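Local coordinates for uncharacterized protein (Burkholderia vietnamiensis, PDB 5HAL) that is of unknown function, possibly a beta-lactamase, and folds as a small MoaF-like, calycin-type beta-barrel, at residues Pro16-Lys21 with Asn34-Asp39; Glu60-Pro65 with Ala72-Glu77; Gln64-Asp69 with Val84-Phe89; Thr93-Phe98 with Arg107-Leu112. All blocks are in the same frame, centred on the assembly; numbering follows the deposited sequence.

Interaction 1: Pro16-Lys21 with Asn34-Asp39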
loop_
_atom_site.group_PDB
_atom_site.type_symbol
_atom_site.label_atom_id
_atom_site.label_comp_id
_atom_site.label_asym_id
_atom_site.label_seq_id
_atom_site.Cartn_x
_atom_site.Cartn_y
_atom_site.Cartn_z
ATOM N N PRO A 16 -8.283 -10.815 -4.094
ATOM C CA PRO A 16 -7.339 -10.962 -2.983
ATOM C C PRO A 16 -8.083 -11.036 -1.666
ATOM O O PRO A 16 -9.205 -10.521 -1.557
ATOM C CB PRO A 16 -6.494 -9.685 -3.071
ATOM C CG PRO A 16 -7.446 -8.679 -3.640
ATOM C CD PRO A 16 -8.298 -9.443 -4.629
ATOM N N PRO A 17 -7.501 -11.674 -0.644
ATOM C CA PRO A 17 -8.226 -11.805 0.625
ATOM C C PRO A 17 -8.435 -10.481 1.311
ATOM O O PRO A 17 -9.322 -10.388 2.166
ATOM C CB PRO A 17 -7.333 -12.727 1.465
ATOM C CG PRO A 17 -6.204 -13.147 0.559
ATOM C CD PRO A 17 -6.125 -12.192 -0.558
ATOM N N PHE A 18 -7.665 -9.452 0.954
ATOM C CA PHE A 18 -7.809 -8.133 1.551
ATOM C C PHE A 18 -8.787 -7.232 0.795
ATOM O O PHE A 18 -8.939 -6.059 1.161
ATOM C CB PHE A 18 -6.435 -7.454 1.673
ATOM C CG PHE A 18 -5.559 -7.583 0.453
ATOM C CD1 PHE A 18 -4.623 -8.610 0.354
ATOM C CD2 PHE A 18 -5.645 -6.656 -0.586
ATOM C CE1 PHE A 18 -3.799 -8.712 -0.767
ATOM C CE2 PHE A 18 -4.828 -6.762 -1.718
ATOM C CZ PHE A 18 -3.902 -7.780 -1.803
ATOM N N ALA A 19 -9.478 -7.747 -0.219
ATOM C CA ALA A 19 -10.451 -6.923 -0.933
ATOM C C ALA A 19 -11.597 -6.530 -0.001
ATOM O O ALA A 19 -12.013 -7.308 0.857
ATOM C CB ALA A 19 -11.001 -7.668 -2.157
ATOM N N GLY A 20 -12.104 -5.313 -0.168
ATOM C CA GLY A 20 -13.203 -4.849 0.660
ATOM C C GLY A 20 -12.814 -4.415 2.062
ATOM O O GLY A 20 -13.698 -4.244 2.903
ATOM N N LYS A 21 -11.524 -4.200 2.327
ATOM C CA LYS A 21 -11.012 -3.896 3.655
ATOM C C LYS A 21 -10.031 -2.738 3.583
ATOM O O LYS A 21 -9.450 -2.459 2.533
ATOM C CB LYS A 21 -10.311 -5.123 4.274
ATOM C CG LYS A 21 -11.273 -6.296 4.535
ATOM C CD LYS A 21 -10.489 -7.579 4.783
ATOM C CE LYS A 21 -11.411 -8.785 4.785
ATOM N NZ LYS A 21 -10.621 -10.042 4.722
ATOM N N ASN A 34 -4.643 2.299 3.412
ATOM C CA ASN A 34 -4.793 1.637 2.113
ATOM C C ASN A 34 -6.153 0.934 2.128
ATOM O O ASN A 34 -6.351 -0.023 2.887
ATOM C CB ASN A 34 -3.671 0.623 1.824
ATOM C CG ASN A 34 -2.247 1.219 1.871
ATOM O OD1 ASN A 34 -1.276 0.475 2.039
ATOM N ND2 ASN A 34 -2.119 2.533 1.719
ATOM N N ALA A 35 -7.086 1.397 1.287
ATOM C CA ALA A 35 -8.465 0.915 1.286
ATOM C C ALA A 35 -8.705 0.141 0.000
ATOM O O ALA A 35 -8.820 0.738 -1.074
ATOM C CB ALA A 35 -9.466 2.063 1.405
ATOM N N TYR A 36 -8.814 -1.174 0.113
ATOM C CA TYR A 36 -8.969 -2.034 -1.051
ATOM C C TYR A 36 -10.442 -2.161 -1.410
ATOM O O TYR A 36 -11.242 -2.679 -0.622
ATOM C CB TYR A 36 -8.331 -3.398 -0.791
ATOM C CG TYR A 36 -6.836 -3.228 -0.677
ATOM C CD1 TYR A 36 -6.041 -3.182 -1.818
ATOM C CD2 TYR A 36 -6.227 -3.030 0.563
ATOM C CE1 TYR A 36 -4.672 -2.988 -1.725
ATOM C CE2 TYR A 36 -4.851 -2.839 0.670
ATOM C CZ TYR A 36 -4.082 -2.820 -0.486
ATOM O OH TYR A 36 -2.725 -2.624 -0.412
ATOM N N ASP A 37 -10.782 -1.691 -2.610
ATOM C CA ASP A 37 -12.111 -1.847 -3.184
ATOM C C ASP A 37 -12.521 -3.319 -3.224
ATOM O O ASP A 37 -11.684 -4.214 -3.376
ATOM C CB ASP A 37 -12.121 -1.267 -4.604
ATOM C CG ASP A 37 -13.527 -1.022 -5.128
ATOM O OD1 ASP A 37 -14.194 -1.992 -5.532
ATOM O OD2 ASP A 37 -13.976 0.144 -5.118
ATOM N N GLU A 38 -13.834 -3.565 -3.103
ATOM C CA GLU A 38 -14.363 -4.919 -3.268
ATOM C C GLU A 38 -13.990 -5.515 -4.614
ATOM O O GLU A 38 -13.955 -6.744 -4.746
ATOM C CB GLU A 38 -15.904 -4.948 -3.128
ATOM C CG GLU A 38 -16.423 -4.667 -1.723
ATOM C CD GLU A 38 -17.934 -4.919 -1.547
ATOM O OE1 GLU A 38 -18.767 -4.509 -2.398
ATOM O OE2 GLU A 38 -18.293 -5.535 -0.530
ATOM N N ASP A 39 -13.695 -4.690 -5.616
ATOM C CA ASP A 39 -13.478 -5.238 -6.944
ATOM C C ASP A 39 -12.126 -5.927 -7.105
ATOM O O ASP A 39 -11.877 -6.499 -8.168
ATOM C CB ASP A 39 -13.653 -4.147 -8.024
ATOM C CG ASP A 39 -12.570 -3.062 -7.985
ATOM O OD1 ASP A 39 -11.554 -3.195 -7.281
ATOM O OD2 ASP A 39 -12.730 -2.055 -8.694
#
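Phe18 turns its ring edge onto the face of Tyr36, a T-shaped (edge-to-face) pair with the planes at 64°: CD2 of Phe18 sits over the centre of the tyrosine ring, 3.6 Å from Tyr36 CG. CB of Pro16 covers one face of the Phe18 ring, offset toward its rim, while the carbonyl oxygen of Lys21 lies at the edge of Tyr36. The segment 16-21 leads into the first strand of an antiparallel barrel and folds its phenylalanine among Tyr61, Tyr71, Ile73 and Phe89. Two overlapping beta turns shape it, type I from Pro16 to Ala19 and type II from Phe18 to Lys21. Pro17 suits the second place of the first turn, and Gly20, with phi 78°, the third place of the second. The backbone joins strand 30-36 through Tyr36 N, which donates to Lys21 O at 2.8 Å. Gly20 N makes two weak bonds, to Tyr36 O at 2.8 Å and to Asp37 O at 3.4 Å. Beyond the strand, Asp37 forms an Asx turn and its OD2 pairs with Arg44. In that turn Asp39 N meets the anti lone pair of Asp37 OD1 at 2.7 Å.

Interaction 2: Glu60-Pro65 with Ala72-Glu77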
loop_
_atom_site.group_PDB
_atom_site.type_symbol
_atom_site.label_atom_id
_atom_site.label_comp_id
_atom_site.label_asym_id
_atom_site.label_seq_id
_atom_site.Cartn_x
_atom_site.Cartn_y
_atom_site.Cartn_z
ATOM N N GLU A 60 -4.814 1.540 -9.634
ATOM C CA GLU A 60 -4.915 0.128 -9.993
ATOM C C GLU A 60 -3.671 -0.581 -9.480
ATOM O O GLU A 60 -2.564 -0.082 -9.659
ATOM C CB GLU A 60 -4.994 -0.075 -11.513
ATOM C CG GLU A 60 -6.081 0.670 -12.250
ATOM C CD GLU A 60 -5.568 1.853 -13.052
ATOM O OE1 GLU A 60 -6.340 2.829 -13.186
ATOM O OE2 GLU A 60 -4.407 1.820 -13.544
ATOM N N TYR A 61 -3.841 -1.759 -8.880
ATOM C CA TYR A 61 -2.684 -2.482 -8.362
ATOM C C TYR A 61 -2.683 -3.917 -8.873
ATOM O O TYR A 61 -3.708 -4.450 -9.299
ATOM C CB TYR A 61 -2.655 -2.476 -6.818
ATOM C CG TYR A 61 -3.812 -3.233 -6.203
ATOM C CD1 TYR A 61 -5.034 -2.611 -5.973
ATOM C CD2 TYR A 61 -3.685 -4.583 -5.862
ATOM C CE1 TYR A 61 -6.107 -3.314 -5.413
ATOM C CE2 TYR A 61 -4.755 -5.296 -5.305
ATOM C CZ TYR A 61 -5.958 -4.662 -5.089
ATOM O OH TYR A 61 -7.003 -5.370 -4.540
ATOM N N THR A 62 -1.507 -4.534 -8.817
ATOM C CA THR A 62 -1.340 -5.973 -8.945
ATOM C C THR A 62 -0.995 -6.542 -7.577
ATOM O O THR A 62 -0.504 -5.832 -6.697
ATOM C CB THR A 62 -0.227 -6.328 -9.951
ATOM O OG1 THR A 62 1.032 -5.792 -9.499
ATOM C CG2 THR A 62 -0.553 -5.744 -11.335
ATOM N N TRP A 63 -1.269 -7.827 -7.396
ATOM C CA TRP A 63 -0.964 -8.496 -6.140
ATOM C C TRP A 63 -0.591 -9.935 -6.450
ATOM O O TRP A 63 -1.174 -10.544 -7.350
ATOM C CB TRP A 63 -2.150 -8.452 -5.164
ATOM C CG TRP A 63 -3.344 -9.242 -5.635
ATOM C CD1 TRP A 63 -4.302 -8.831 -6.519
ATOM C CD2 TRP A 63 -3.713 -10.571 -5.234
ATOM N NE1 TRP A 63 -5.244 -9.823 -6.696
ATOM C CE2 TRP A 63 -4.909 -10.899 -5.914
ATOM C CE3 TRP A 63 -3.154 -11.513 -4.363
ATOM C CZ2 TRP A 63 -5.544 -12.137 -5.764
ATOM C CZ3 TRP A 63 -3.789 -12.746 -4.208
ATOM C CH2 TRP A 63 -4.974 -13.046 -4.905
ATOM N N GLN A 64 0.389 -10.468 -5.711
ATOM C CA GLN A 64 0.827 -11.858 -5.841
ATOM C C GLN A 64 1.207 -12.367 -4.460
ATOM O O GLN A 64 1.883 -11.653 -3.703
ATOM C CB GLN A 64 2.048 -12.017 -6.767
ATOM C CG GLN A 64 1.960 -11.273 -8.086
ATOM C CD GLN A 64 0.934 -11.886 -9.027
ATOM O OE1 GLN A 64 0.545 -13.046 -8.867
ATOM N NE2 GLN A 64 0.483 -11.105 -10.010
ATOM N N PRO A 65 0.834 -13.598 -4.118
ATOM C CA PRO A 65 1.324 -14.175 -2.865
ATOM C C PRO A 65 2.822 -14.407 -2.946
ATOM O O PRO A 65 3.351 -14.793 -3.991
ATOM C CB PRO A 65 0.549 -15.498 -2.752
ATOM C CG PRO A 65 0.197 -15.848 -4.153
ATOM C CD PRO A 65 -0.036 -14.531 -4.857
ATOM N N ALA A 72 2.960 -9.375 -2.409
ATOM C CA ALA A 72 3.576 -8.264 -3.130
ATOM C C ALA A 72 2.476 -7.462 -3.835
ATOM O O ALA A 72 1.797 -7.966 -4.740
ATOM C CB ALA A 72 4.613 -8.784 -4.123
ATOM N N ILE A 73 2.294 -6.218 -3.413
ATOM C CA ILE A 73 1.262 -5.324 -3.932
ATOM C C ILE A 73 1.975 -4.141 -4.580
ATOM O O ILE A 73 2.812 -3.493 -3.937
ATOM C CB ILE A 73 0.319 -4.873 -2.803
ATOM C CG1 ILE A 73 -0.222 -6.110 -2.067
ATOM C CG2 ILE A 73 -0.821 -3.987 -3.334
ATOM C CD1 ILE A 73 -1.032 -5.792 -0.824
ATOM N N ALA A 74 1.673 -3.872 -5.854
ATOM C CA ALA A 74 2.408 -2.850 -6.600
ATOM C C ALA A 74 1.462 -2.004 -7.432
ATOM O O ALA A 74 0.432 -2.474 -7.910
ATOM C CB ALA A 74 3.485 -3.453 -7.534
ATOM N N TRP A 75 1.828 -0.741 -7.607
ATOM C CA TRP A 75 1.022 0.162 -8.413
ATOM C C TRP A 75 1.883 1.343 -8.840
ATOM O O TRP A 75 2.976 1.570 -8.315
ATOM C CB TRP A 75 -0.211 0.640 -7.647
ATOM C CG TRP A 75 0.085 1.526 -6.459
ATOM C CD1 TRP A 75 0.312 2.878 -6.480
ATOM C CD2 TRP A 75 0.152 1.129 -5.078
ATOM N NE1 TRP A 75 0.514 3.341 -5.201
ATOM C CE2 TRP A 75 0.413 2.290 -4.323
ATOM C CE3 TRP A 75 0.004 -0.100 -4.407
ATOM C CZ2 TRP A 75 0.542 2.262 -2.932
ATOM C CZ3 TRP A 75 0.128 -0.130 -3.030
ATOM C CH2 TRP A 75 0.393 1.050 -2.302
ATOM N N GLN A 76 1.366 2.101 -9.797
ATOM C CA GLN A 76 2.004 3.321 -10.253
ATOM C C GLN A 76 0.994 4.451 -10.147
ATOM O O GLN A 76 -0.150 4.311 -10.583
ATOM C CB GLN A 76 2.506 3.163 -11.686
ATOM C CG GLN A 76 3.218 4.368 -12.250
ATOM C CD GLN A 76 4.004 3.996 -13.505
ATOM O OE1 GLN A 76 3.575 3.142 -14.294
ATOM N NE2 GLN A 76 5.174 4.607 -13.675
ATOM N N GLU A 77 1.424 5.571 -9.593
ATOM C CA GLU A 77 0.549 6.688 -9.302
ATOM C C GLU A 77 0.413 7.578 -10.534
ATOM O O GLU A 77 1.128 7.415 -11.525
ATOM C CB GLU A 77 1.096 7.453 -8.084
ATOM C CG GLU A 77 0.330 7.104 -6.806
ATOM C CD GLU A 77 1.168 7.091 -5.555
ATOM O OE1 GLU A 77 1.906 8.066 -5.305
ATOM O OE2 GLU A 77 1.065 6.107 -4.796
HETATM O O HOH W 1 -0.923 1.219 -11.203
HETATM O O HOH W 2 -3.100 3.226 -11.126
HETATM O O HOH W 3 2.269 -7.283 -7.576
#
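Gln64 and Ala72 bond in both directions, Ala72 N to Gln64 O at 2.8 Å and Gln64 N to Ala72 O at 3.0 Å; Thr62 and Ala74 repeat the pattern, Thr62 N to Ala74 O and Ala74 N to Thr62 O, each 3.0 Å. These two antiparallel hydrogen-bonded pairs knit strands 56-67 and 70-76 into a hairpin. Where the strands part near Glu60, a water takes over, joining Glu60 O to Gln76 N. Another water links the hydroxyl of Thr62 with Ala72 O. The indole of Trp75 sends NE1 to Glu77 OE2 at 2.8 Å, a nearly straight bond (170°) lying in the ring plane. Packing follows on the face that bears Tyr61, Trp63, Ile73 and Trp75. Tyr61 and Ile73 run side by side, CD2 of Tyr61 at 3.9 Å from Ile73 CG2, and CG2 of Ile73 also reaches the edge of the Trp75 ring in its plane. The Tyr61 ring meets Tyr36 edge-to-face. Residue types thus alternate along the hairpin: Tyr61, Ile73 and Trp75 are buried, with Trp63 at the margin against Pro16 and Arg14, whereas threonine, glutamine and alanine occupy the other face, where water can reach the polar groups.

Interaction 3: Gln64-Asp69 with Val84-Phe89. With EDO (1,2-ethanediol), chain B.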
loop_
_atom_site.group_PDB
_atom_site.type_symbol
_atom_site.label_atom_id
_atom_site.label_comp_id
_atom_site.label_asym_id
_atom_site.label_seq_id
_atom_site.Cartn_x
_atom_site.Cartn_y
_atom_site.Cartn_z
ATOM N N GLN A 64 0.389 -10.468 -5.711
ATOM C CA GLN A 64 0.827 -11.858 -5.841
ATOM C C GLN A 64 1.207 -12.367 -4.460
ATOM O O GLN A 64 1.883 -11.653 -3.703
ATOM C CB GLN A 64 2.048 -12.017 -6.767
ATOM C CG GLN A 64 1.960 -11.273 -8.086
ATOM C CD GLN A 64 0.934 -11.886 -9.027
ATOM O OE1 GLN A 64 0.545 -13.046 -8.867
ATOM N NE2 GLN A 64 0.483 -11.105 -10.010
ATOM N N PRO A 65 0.834 -13.598 -4.118
ATOM C CA PRO A 65 1.324 -14.175 -2.865
ATOM C C PRO A 65 2.822 -14.407 -2.946
ATOM O O PRO A 65 3.351 -14.793 -3.991
ATOM C CB PRO A 65 0.549 -15.498 -2.752
ATOM C CG PRO A 65 0.197 -15.848 -4.153
ATOM C CD PRO A 65 -0.036 -14.531 -4.857
ATOM N N VAL A 66 3.514 -14.127 -1.846
ATOM C CA VAL A 66 4.922 -14.485 -1.717
ATOM C C VAL A 66 5.169 -15.445 -0.568
ATOM O O VAL A 66 6.246 -16.055 -0.511
ATOM C CB VAL A 66 5.820 -13.237 -1.571
ATOM C CG1 VAL A 66 5.590 -12.280 -2.739
ATOM C CG2 VAL A 66 5.537 -12.535 -0.279
ATOM N N ALA A 67 4.207 -15.604 0.331
ATOM C CA ALA A 67 4.248 -16.558 1.430
ATOM C C ALA A 67 2.873 -16.513 2.072
ATOM O O ALA A 67 2.004 -15.746 1.648
ATOM C CB ALA A 67 5.348 -16.237 2.439
ATOM N N ALA A 68 2.677 -17.343 3.091
ATOM C CA ALA A 68 1.411 -17.363 3.809
ATOM C C ALA A 68 1.032 -15.959 4.258
ATOM O O ALA A 68 1.825 -15.265 4.906
ATOM C CB ALA A 68 1.510 -18.301 5.013
ATOM N N ASP A 69 -0.162 -15.527 3.869
ATOM C CA ASP A 69 -0.736 -14.241 4.260
ATOM C C ASP A 69 0.142 -13.040 3.897
ATOM O O ASP A 69 -0.106 -11.930 4.395
ATOM C CB ASP A 69 -1.050 -14.215 5.761
ATOM C CG ASP A 69 -2.013 -15.312 6.174
ATOM O OD1 ASP A 69 -3.010 -15.540 5.459
ATOM O OD2 ASP A 69 -1.763 -15.953 7.211
ATOM N N VAL A 84 6.014 -0.440 -4.394
ATOM C CA VAL A 84 5.954 -1.873 -4.142
ATOM C C VAL A 84 5.818 -2.069 -2.640
ATOM O O VAL A 84 6.678 -1.613 -1.872
ATOM C CB VAL A 84 7.199 -2.606 -4.663
ATOM C CG1 VAL A 84 7.146 -4.077 -4.268
ATOM C CG2 VAL A 84 7.319 -2.464 -6.171
ATOM N N HIS A 85 4.746 -2.743 -2.227
ATOM C CA HIS A 85 4.548 -3.212 -0.858
ATOM C C HIS A 85 4.833 -4.702 -0.766
ATOM O O HIS A 85 4.421 -5.471 -1.636
ATOM C CB HIS A 85 3.104 -3.019 -0.393
ATOM C CG HIS A 85 2.777 -1.651 0.099
ATOM N ND1 HIS A 85 1.816 -1.431 1.066
ATOM C CD2 HIS A 85 3.237 -0.431 -0.268
ATOM C CE1 HIS A 85 1.719 -0.131 1.289
ATOM N NE2 HIS A 85 2.572 0.496 0.495
ATOM N N ILE A 86 5.466 -5.120 0.330
ATOM C CA ILE A 86 5.418 -6.510 0.771
ATOM C C ILE A 86 4.688 -6.484 2.101
ATOM O O ILE A 86 5.259 -6.110 3.131
ATOM C CB ILE A 86 6.802 -7.148 0.896
ATOM C CG1 ILE A 86 7.519 -7.028 -0.445
ATOM C CG2 ILE A 86 6.674 -8.612 1.300
ATOM C CD1 ILE A 86 8.966 -7.240 -0.351
ATOM N N ASP A 87 3.414 -6.843 2.071
ATOM C CA ASP A 87 2.519 -6.668 3.204
ATOM C C ASP A 87 2.140 -8.038 3.745
ATOM O O ASP A 87 1.564 -8.859 3.025
ATOM C CB ASP A 87 1.283 -5.866 2.794
ATOM C CG ASP A 87 1.594 -4.392 2.589
ATOM O OD1 ASP A 87 2.730 -3.992 2.905
ATOM O OD2 ASP A 87 0.713 -3.630 2.127
ATOM N N ASP A 88 2.480 -8.276 5.008
ATOM C CA ASP A 88 2.214 -9.533 5.698
ATOM C C ASP A 88 1.045 -9.273 6.639
ATOM O O ASP A 88 1.204 -8.594 7.662
ATOM C CB ASP A 88 3.476 -9.984 6.437
ATOM C CG ASP A 88 3.294 -11.272 7.243
ATOM O OD1 ASP A 88 2.160 -11.675 7.561
ATOM O OD2 ASP A 88 4.332 -11.872 7.585
ATOM N N PHE A 89 -0.134 -9.801 6.286
ATOM C CA PHE A 89 -1.354 -9.501 7.020
ATOM C C PHE A 89 -1.518 -10.334 8.280
ATOM O O PHE A 89 -2.418 -10.043 9.074
ATOM C CB PHE A 89 -2.574 -9.688 6.111
ATOM C CG PHE A 89 -2.640 -8.681 5.001
ATOM C CD1 PHE A 89 -3.438 -7.559 5.119
ATOM C CD2 PHE A 89 -1.859 -8.831 3.865
ATOM C CE1 PHE A 89 -3.485 -6.617 4.108
ATOM C CE2 PHE A 89 -1.904 -7.900 2.850
ATOM C CZ PHE A 89 -2.719 -6.781 2.977
HETATM C C1 EDO B . 4.062 4.107 -0.095
HETATM O O1 EDO B . 3.221 3.258 0.706
HETATM C C2 EDO B . 3.376 5.447 -0.334
HETATM O O2 EDO B . 4.279 6.394 -0.919
#
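In Phe89, chi1 of -67° sets CG beside the backbone N, and chi2 of -98° turns the ring so that its edge faces Asp69 O, which lies in the ring plane 3.6 Å from Phe89 CD2. The same oxygen accepts from Phe89 N at 2.8 Å. Asp69 has a left-handed backbone (phi 57°), which aspartate tolerates better than most residues. Asp88 CA adds a weaker CA-H...O contact to that oxygen, and Asp88 OD1 accepts from the backbone N of Ala90 and Ala91. Earlier in both segments, Val66 CG2 approaches Ile86 CG2 at 4.4 Å, loose apolar packing at the surface; Val66 and Ala67 form a classic beta bulge opposite Thr70. Within strand 82-88, His85 ND1 donates to Asp87 OD2 at 2.7 Å, in the imidazole plane and on the syn side of the carboxylate. NE2 of His85 shares a 2.8 Å hydrogen bond with O1 of an ethanediol, probably from the crystallisation liquor, while Asp87 OD1 bonds the Ser94 hydroxyl. Strand 70-76 runs between strands 56-67 and 82-88; the residues that follow these two flanking strands meet beside its start, where the Phe89 ring meets that of Phe18, nearly parallel, and Phe23 edge-to-face.

Interaction 4: Thr93-Phe98 with Arg107-Leu112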
loop_
_atom_site.group_PDB
_atom_site.type_symbol
_atom_site.label_atom_id
_atom_site.label_comp_id
_atom_site.label_asym_id
_atom_site.label_seq_id
_atom_site.Cartn_x
_atom_site.Cartn_y
_atom_site.Cartn_z
ATOM N N THR A 93 2.872 -6.489 9.233
ATOM C CA THR A 93 4.038 -5.729 8.818
ATOM C C THR A 93 3.886 -5.280 7.373
ATOM O O THR A 93 3.224 -5.938 6.566
ATOM C CB THR A 93 5.332 -6.546 8.950
ATOM O OG1 THR A 93 5.265 -7.669 8.070
ATOM C CG2 THR A 93 5.522 -7.044 10.388
ATOM N N SER A 94 4.535 -4.164 7.048
ATOM C CA SER A 94 4.538 -3.635 5.691
ATOM C C SER A 94 5.944 -3.146 5.362
ATOM O O SER A 94 6.495 -2.293 6.065
ATOM C CB SER A 94 3.515 -2.504 5.537
ATOM O OG SER A 94 3.629 -1.884 4.257
ATOM N N ARG A 95 6.525 -3.684 4.297
ATOM C CA ARG A 95 7.816 -3.234 3.797
ATOM C C ARG A 95 7.613 -2.629 2.415
ATOM O O ARG A 95 7.048 -3.277 1.526
ATOM C CB ARG A 95 8.813 -4.389 3.747
ATOM C CG ARG A 95 10.193 -3.951 3.317
ATOM C CD ARG A 95 11.198 -5.101 3.370
ATOM N NE ARG A 95 11.334 -5.685 4.702
ATOM C CZ ARG A 95 12.018 -5.125 5.692
ATOM N NH1 ARG A 95 12.614 -3.955 5.501
ATOM N NH2 ARG A 95 12.100 -5.731 6.869
ATOM N N THR A 96 8.060 -1.386 2.233
ATOM C CA THR A 96 7.728 -0.640 1.029
ATOM C C THR A 96 8.972 -0.097 0.345
ATOM O O THR A 96 9.952 0.295 0.985
ATOM C CB THR A 96 6.766 0.536 1.318
ATOM O OG1 THR A 96 7.430 1.523 2.111
ATOM C CG2 THR A 96 5.563 0.047 2.071
ATOM N N PHE A 97 8.889 -0.066 -0.976
ATOM C CA PHE A 97 9.887 0.514 -1.857
ATOM C C PHE A 97 9.148 1.490 -2.751
ATOM O O PHE A 97 8.178 1.112 -3.412
ATOM C CB PHE A 97 10.573 -0.576 -2.685
ATOM C CG PHE A 97 11.147 -1.694 -1.846
ATOM C CD1 PHE A 97 12.471 -1.658 -1.445
ATOM C CD2 PHE A 97 10.355 -2.768 -1.448
ATOM C CE1 PHE A 97 13.019 -2.691 -0.652
ATOM C CE2 PHE A 97 10.889 -3.795 -0.660
ATOM C CZ PHE A 97 12.234 -3.751 -0.269
ATOM N N PHE A 98 9.593 2.739 -2.767
ATOM C CA PHE A 98 8.842 3.821 -3.392
ATOM C C PHE A 98 9.821 4.620 -4.244
ATOM O O PHE A 98 10.841 5.101 -3.740
ATOM C CB PHE A 98 8.145 4.671 -2.303
ATOM C CG PHE A 98 7.691 6.034 -2.750
ATOM C CD1 PHE A 98 8.158 7.176 -2.108
ATOM C CD2 PHE A 98 6.758 6.183 -3.777
ATOM C CE1 PHE A 98 7.724 8.456 -2.506
ATOM C CE2 PHE A 98 6.319 7.456 -4.180
ATOM C CZ PHE A 98 6.805 8.590 -3.550
ATOM N N ARG A 107 13.014 3.505 0.918
ATOM C CA ARG A 107 12.679 2.242 1.551
ATOM C C ARG A 107 12.146 2.535 2.937
ATOM O O ARG A 107 12.761 3.294 3.693
ATOM C CB ARG A 107 13.903 1.331 1.650
ATOM C CG ARG A 107 14.596 1.090 0.338
ATOM C CD ARG A 107 16.063 0.999 0.606
ATOM N NE ARG A 107 16.739 0.040 -0.243
ATOM C CZ ARG A 107 17.560 0.379 -1.226
ATOM N NH1 ARG A 107 17.792 1.661 -1.484
ATOM N NH2 ARG A 107 18.156 -0.568 -1.935
ATOM N N LEU A 108 10.999 1.952 3.260
ATOM C CA LEU A 108 10.406 2.103 4.578
ATOM C C LEU A 108 9.861 0.754 5.006
ATOM O O LEU A 108 9.472 -0.064 4.172
ATOM C CB LEU A 108 9.268 3.137 4.585
ATOM C CG LEU A 108 9.567 4.618 4.366
ATOM C CD1 LEU A 108 8.259 5.388 4.247
ATOM C CD2 LEU A 108 10.415 5.166 5.515
ATOM N N ASP A 109 9.838 0.516 6.305
ATOM C CA ASP A 109 9.125 -0.652 6.786
ATOM C C ASP A 109 8.429 -0.294 8.089
ATOM O O ASP A 109 8.958 0.478 8.891
ATOM C CB ASP A 109 10.066 -1.846 6.937
ATOM C CG ASP A 109 10.742 -1.862 8.246
ATOM O OD1 ASP A 109 11.646 -1.025 8.438
ATOM O OD2 ASP A 109 10.367 -2.708 9.085
ATOM N N GLY A 110 7.225 -0.814 8.273
ATOM C CA GLY A 110 6.479 -0.507 9.468
ATOM C C GLY A 110 5.385 -1.502 9.742
ATOM O O GLY A 110 5.444 -2.655 9.313
ATOM N N SER A 111 4.388 -1.040 10.486
ATOM C CA SER A 111 3.277 -1.863 10.913
ATOM C C SER A 111 2.135 -1.781 9.908
ATOM O O SER A 111 2.037 -0.845 9.112
ATOM C CB SER A 111 2.784 -1.418 12.285
ATOM O OG SER A 111 2.362 -0.070 12.219
ATOM N N LEU A 112 1.265 -2.783 9.973
ATOM C CA LEU A 112 0.071 -2.856 9.141
ATOM C C LEU A 112 -1.047 -3.432 9.993
ATOM O O LEU A 112 -0.883 -4.491 10.600
ATOM C CB LEU A 112 0.304 -3.724 7.897
ATOM C CG LEU A 112 -0.892 -3.983 6.971
ATOM C CD1 LEU A 112 -0.435 -4.155 5.525
ATOM C CD2 LEU A 112 -1.700 -5.195 7.412
#
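The hairpin of the last two strands, 93-99 and 105-114, carries this antiparallel contact, in which Ser94 pairs with Gly110 and Thr96 with Leu108. Each pair is bonded both ways: Gly110 N reaches Ser94 O at 2.8 Å, and Thr96 N reaches Leu108 O at 2.7 Å, almost straight (173°). The hydroxyl of Thr96 adds a weak bond to that same Leu108 oxygen, and Thr96 OG1 stands 3.5 Å from Leu108 CB. Ser94 N meets Gly110 O from above the carbonyl plane, and Gly110, without a side chain, accepts an unusually extended backbone. On the exposed face, Arg95 starts with CG anti to the backbone N (chi1 -176°); the chain bends at chi3, and Asp109 CB lies over one face of the guanidinium, 3.6 Å from Arg95 NH1. Guanidinium and carboxylate are nearly parallel, 14° apart, but not in one plane; Arg95 NH2 stays 4.1 Å from Asp109 OD2 and points no N-H at it, and any attraction is probably electrostatic only. Phe97 CD1 touches the aliphatic CG of Arg107 at 3.9 Å. Strand 93-99 bonds onward to strand 82-88 through Ile86 and Val84, while Ser111 pairs with Arg26 of strand 22-27, closing the barrel.

How the interactions relate
All four contacts belong to one eight-stranded antiparallel barrel. Interactions 2 and 4 are partly buried hairpins held by paired backbone bonds. Their inner faces differ, aromatic and aliphatic in interaction 2 but small and hydroxylic (Ser94, Thr96) in interaction 4; outward stand alanine, threonine and glutamine in the former, arginine and aspartate in the latter. Interaction 3 shares Gln64 and Pro65 with interaction 2 but lies at the surface, between the ends of two strands that flank 70-76, bonded through the residues that follow them. Partly buried interaction 1 adds the entering loop: the Phe18 ring packs against that of Phe89, and Tyr36 against Tyr61. Interactions 3 and 4 meet through Asp87 and Ser94; interactions 1 and 4 do not touch.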